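Long-range contact in AA9 family lytic polysaccharide monooxygenase B (Heterobasidion irregulare TC 32-1, PDB 5NNS), which oxidatively cleaves crystalline and amorphous polysaccharides at glycosidic bonds, oxidising specifically at C1 with a single active-site copper ion: residues V87-C92 / Y149-E154. Sequence-based numbering, arbitrary orientation.
Sequences VYMANC and YILRHE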
ATOM      1  N   VAL A  87      -0.046   0.727   4.798  1.00 11.65           N
ATOM      2  CA  VAL A  87       0.517   1.844   4.051  1.00 12.00           C
ATOM      3  C   VAL A  87       2.031   1.829   4.249  1.00 12.51           C
ATOM      4  O   VAL A  87       2.518   1.854   5.376  1.00 12.38           O
ATOM      5  CB  VAL A  87      -0.107   3.186   4.475  1.00 11.98           C
ATOM      6  CG1 VAL A  87       0.332   4.306   3.537  1.00 12.00           C
ATOM      7  CG2 VAL A  87      -1.629   3.069   4.489  1.00 11.98           C
ATOM      8  N   TYR A  88       2.758   1.736   3.138  1.00 13.44           N
ATOM      9  CA  TYR A  88       4.217   1.710   3.129  1.00 14.04           C
ATOM     10  C   TYR A  88       4.747   2.961   2.439  1.00 14.69           C
ATOM     11  O   TYR A  88       4.044   3.601   1.640  1.00 14.77           O
ATOM     12  CB  TYR A  88       4.739   0.499   2.341  1.00 13.99           C
ATOM     13  CG  TYR A  88       4.645  -0.857   3.008  1.00 14.08           C
ATOM     14  CD1 TYR A  88       3.445  -1.571   3.026  1.00 14.13           C
ATOM     15  CD2 TYR A  88       5.773  -1.461   3.577  1.00 14.22           C
ATOM     16  CE1 TYR A  88       3.363  -2.830   3.609  1.00 14.10           C
ATOM     17  CE2 TYR A  88       5.699  -2.723   4.163  1.00 14.16           C
ATOM     18  CZ  TYR A  88       4.494  -3.401   4.175  1.00 14.17           C
ATOM     19  OH  TYR A  88       4.413  -4.648   4.753  1.00 14.28           O
ATOM     20  N   MET A  89       6.002   3.284   2.736  1.00 15.08           N
ATOM     21  CA  MET A  89       6.776   4.210   1.920  1.00 15.47           C
ATOM     22  C   MET A  89       8.183   3.670   1.676  1.00 15.77           C
ATOM     23  O   MET A  89       8.658   2.781   2.385  1.00 15.24           O
ATOM     24  CB  MET A  89       6.870   5.574   2.589  1.00 15.73           C
ATOM     25  CG  MET A  89       5.556   6.318   2.728  1.00 15.79           C
ATOM     26  SD  MET A  89       5.859   7.821   3.674  1.00 15.81           S
ATOM     27  CE  MET A  89       6.598   8.861   2.416  1.00 15.72           C
ATOM     28  N   ALA A  90       8.836   4.227   0.662  1.00 16.38           N
ATOM     29  CA  ALA A  90      10.212   3.884   0.325  1.00 17.24           C
ATOM     30  C   ALA A  90      10.891   5.074  -0.313  1.00 18.07           C
ATOM     31  O   ALA A  90      10.317   5.705  -1.192  1.00 17.86           O
ATOM     32  CB  ALA A  90      10.240   2.707  -0.638  1.00 17.36           C
ATOM     33  N   ASN A  91      12.117   5.357   0.121  1.00 19.69           N
ATOM     34  CA  ASN A  91      12.968   6.357  -0.523  1.00 20.54           C
ATOM     35  C   ASN A  91      13.375   5.823  -1.894  1.00 21.81           C
ATOM     36  O   ASN A  91      13.821   4.687  -2.011  1.00 21.95           O
ATOM     37  CB  ASN A  91      14.214   6.631   0.331  1.00 20.23           C
ATOM     38  CG  ASN A  91      14.875   7.960   0.004  1.00 20.07           C
ATOM     39  OD1 ASN A  91      15.157   8.268  -1.158  1.00 19.26           O
ATOM     40  ND2 ASN A  91      15.134   8.755   1.040  1.00 19.90           N
ATOM     41  N   CYS A  92      13.206   6.644  -2.927  1.00 24.00           N
ATOM     42  CA  CYS A  92      13.587   6.266  -4.291  1.00 25.61           C
ATOM     43  C   CYS A  92      15.103   6.334  -4.539  1.00 26.45           C
ATOM     44  O   CYS A  92      15.590   5.768  -5.521  1.00 26.57           O
ATOM     45  CB  CYS A  92      12.844   7.139  -5.311  1.00 26.24           C
ATOM     46  SG  CYS A  92      11.053   6.891  -5.302  1.00 27.51           S
ATOM     47  N   TYR A 149      10.068   9.850  -2.573  1.00 19.86           N
ATOM     48  CA  TYR A 149       9.514   8.628  -1.988  1.00 18.89           C
ATOM     49  C   TYR A 149       8.364   8.062  -2.813  1.00 18.15           C
ATOM     50  O   TYR A 149       7.588   8.820  -3.408  1.00 17.83           O
ATOM     51  CB  TYR A 149       8.959   8.905  -0.589  1.00 18.65           C
ATOM     52  CG  TYR A 149       9.974   9.258   0.459  1.00 18.52           C
ATOM     53  CD1 TYR A 149      10.424  10.568   0.601  1.00 18.39           C
ATOM     54  CD2 TYR A 149      10.467   8.290   1.340  1.00 18.39           C
ATOM     55  CE1 TYR A 149      11.345  10.909   1.576  1.00 18.18           C
ATOM     56  CE2 TYR A 149      11.394   8.618   2.321  1.00 18.21           C
ATOM     57  CZ  TYR A 149      11.829   9.931   2.436  1.00 18.36           C
ATOM     58  OH  TYR A 149      12.743  10.264   3.406  1.00 18.33           O
ATOM     59  N   ILE A 150       8.247   6.734  -2.823  1.00 17.29           N
ATOM     60  CA  ILE A 150       7.001   6.083  -3.219  1.00 16.95           C
ATOM     61  C   ILE A 150       6.095   6.000  -1.988  1.00 16.38           C
ATOM     62  O   ILE A 150       6.577   5.742  -0.887  1.00 16.36           O
ATOM     63  CB  ILE A 150       7.227   4.653  -3.747  1.00 17.01           C
ATOM     64  CG1 ILE A 150       8.160   4.649  -4.965  1.00 17.04           C
ATOM     65  CG2 ILE A 150       5.894   3.991  -4.093  1.00 17.11           C
ATOM     66  CD1 ILE A 150       7.664   5.442  -6.161  1.00 16.99           C
ATOM     67  N   LEU A 151       4.797   6.229  -2.188  1.00 15.75           N
ATOM     68  CA  LEU A 151       3.767   5.992  -1.180  1.00 15.46           C
ATOM     69  C   LEU A 151       2.928   4.825  -1.671  1.00 15.06           C
ATOM     70  O   LEU A 151       2.323   4.907  -2.744  1.00 15.53           O
ATOM     71  CB  LEU A 151       2.869   7.221  -1.014  1.00 15.70           C
ATOM     72  CG  LEU A 151       1.662   7.089  -0.070  1.00 15.67           C
ATOM     73  CD1 LEU A 151       2.141   6.916   1.361  1.00 15.72           C
ATOM     74  CD2 LEU A 151       0.733   8.292  -0.192  1.00 15.69           C
ATOM     75  N   ARG A 152       2.866   3.766  -0.865  1.00 14.12           N
ATOM     76  CA  ARG A 152       2.321   2.483  -1.280  1.00 13.36           C
ATOM     77  C   ARG A 152       1.144   2.088  -0.387  1.00 12.77           C
ATOM     78  O   ARG A 152       1.305   2.001   0.833  1.00 12.47           O
ATOM     79  CB  ARG A 152       3.430   1.423  -1.216  1.00 13.46           C
ATOM     80  CG  ARG A 152       2.956  -0.027  -1.271  1.00 13.41           C
ATOM     81  CD  ARG A 152       4.117  -0.990  -1.398  1.00 13.53           C
ATOM     82  NE  ARG A 152       3.686  -2.297  -1.891  1.00 13.45           N
ATOM     83  CZ  ARG A 152       3.239  -3.303  -1.137  1.00 13.68           C
ATOM     84  NH1 ARG A 152       3.142  -3.190   0.185  1.00 13.72           N
ATOM     85  NH2 ARG A 152       2.888  -4.443  -1.722  1.00 13.73           N
ATOM     86  N   HIS A 153      -0.022   1.844  -0.995  1.00 11.96           N
ATOM     87  CA  HIS A 153      -1.197   1.324  -0.272  1.00 11.52           C
ATOM     88  C   HIS A 153      -1.421  -0.127  -0.650  1.00 11.16           C
ATOM     89  O   HIS A 153      -1.302  -0.484  -1.822  1.00 10.99           O
ATOM     90  CB  HIS A 153      -2.451   2.138  -0.586  1.00 11.35           C
ATOM     91  CG  HIS A 153      -2.410   3.528  -0.042  1.00 11.36           C
ATOM     92  ND1 HIS A 153      -1.724   4.546  -0.663  1.00 11.43           N
ATOM     93  CD2 HIS A 153      -2.949   4.065   1.079  1.00 11.47           C
ATOM     94  CE1 HIS A 153      -1.846   5.654   0.049  1.00 11.55           C
ATOM     95  NE2 HIS A 153      -2.589   5.392   1.108  1.00 11.36           N
ATOM     96  N   GLU A 154      -1.759  -0.948   0.345  1.00 10.75           N
ATOM     97  CA  GLU A 154      -1.934  -2.373   0.148  1.00 10.49           C
ATOM     98  C   GLU A 154      -3.111  -2.916   0.944  1.00 10.41           C
ATOM     99  O   GLU A 154      -3.260  -2.628   2.142  1.00 10.28           O
ATOM    100  CB  GLU A 154      -0.668  -3.126   0.537  1.00 10.46           C
ATOM    101  CG  GLU A 154      -0.706  -4.604   0.183  1.00 10.38           C
ATOM    102  CD  GLU A 154       0.619  -5.300   0.408  1.00 10.43           C
ATOM    103  OE1 GLU A 154       1.320  -4.979   1.396  1.00 10.33           O
ATOM    104  OE2 GLU A 154       0.975  -6.163  -0.423  1.00 10.49           O
TER
HETATM  105  O   HOH W   1      14.603   8.108   4.062  1.00 23.08           O
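Arg-152 and Tyr-88 sit opposite each other as a hydrogen-bonded pair of two antiparallel strands, neighbours in the larger sheet of the AA9 beta-sandwich. Their backbones exchange two bonds, Tyr-88 N to Arg-152 O at 2.7 Å and Arg-152 N back to Tyr-88 O at 2.8 Å; Ala-90 and Ile-150 repeat the pattern further along. The Arg-152 side chain runs outward beside Tyr-88. Arg-152 CB lies 3.6 Å from Tyr-88 O. With CG anti to the backbone N (chi1 165°) and the chain extended to NE, CG and CD run alongside the tyrosine, each close to its CB. NE donates a hydrogen bond to Ser-48 O. Arg-152 NH1 comes 3.3 Å from Tyr-88 CD1, which lies at the guanidinium edge, the two planes 74° apart. Bent, weak hydrogen bonds join NH1 to Glu-154 OE1, also a salt bridge, and NH2 to Glu-154 OE2; NH2 also donates to Ile-47 O. Tyr-195 OH bonds to the same OE1.

On the other face, Leu-151 and His-153 touch strand 70-75 of the second sheet. Val-87 CG1 lies over one face of the His-153 ring, offset toward its rim, a CH-pi contact, and Met-89 CG meets Leu-151 CD1 at 3.7 Å. At the far end, a water links Asn-91 ND2 to Tyr-149 OH, which also bonds Ala-145 O; Asn-91 OD1 accepts from Gly-93 N.

Glu-154 probably balances the buried guanidinium's charge, while the Ser-48 and Ile-47 carbonyls accept its N-H groups, probably fixing its orientation beside the tyrosine ring.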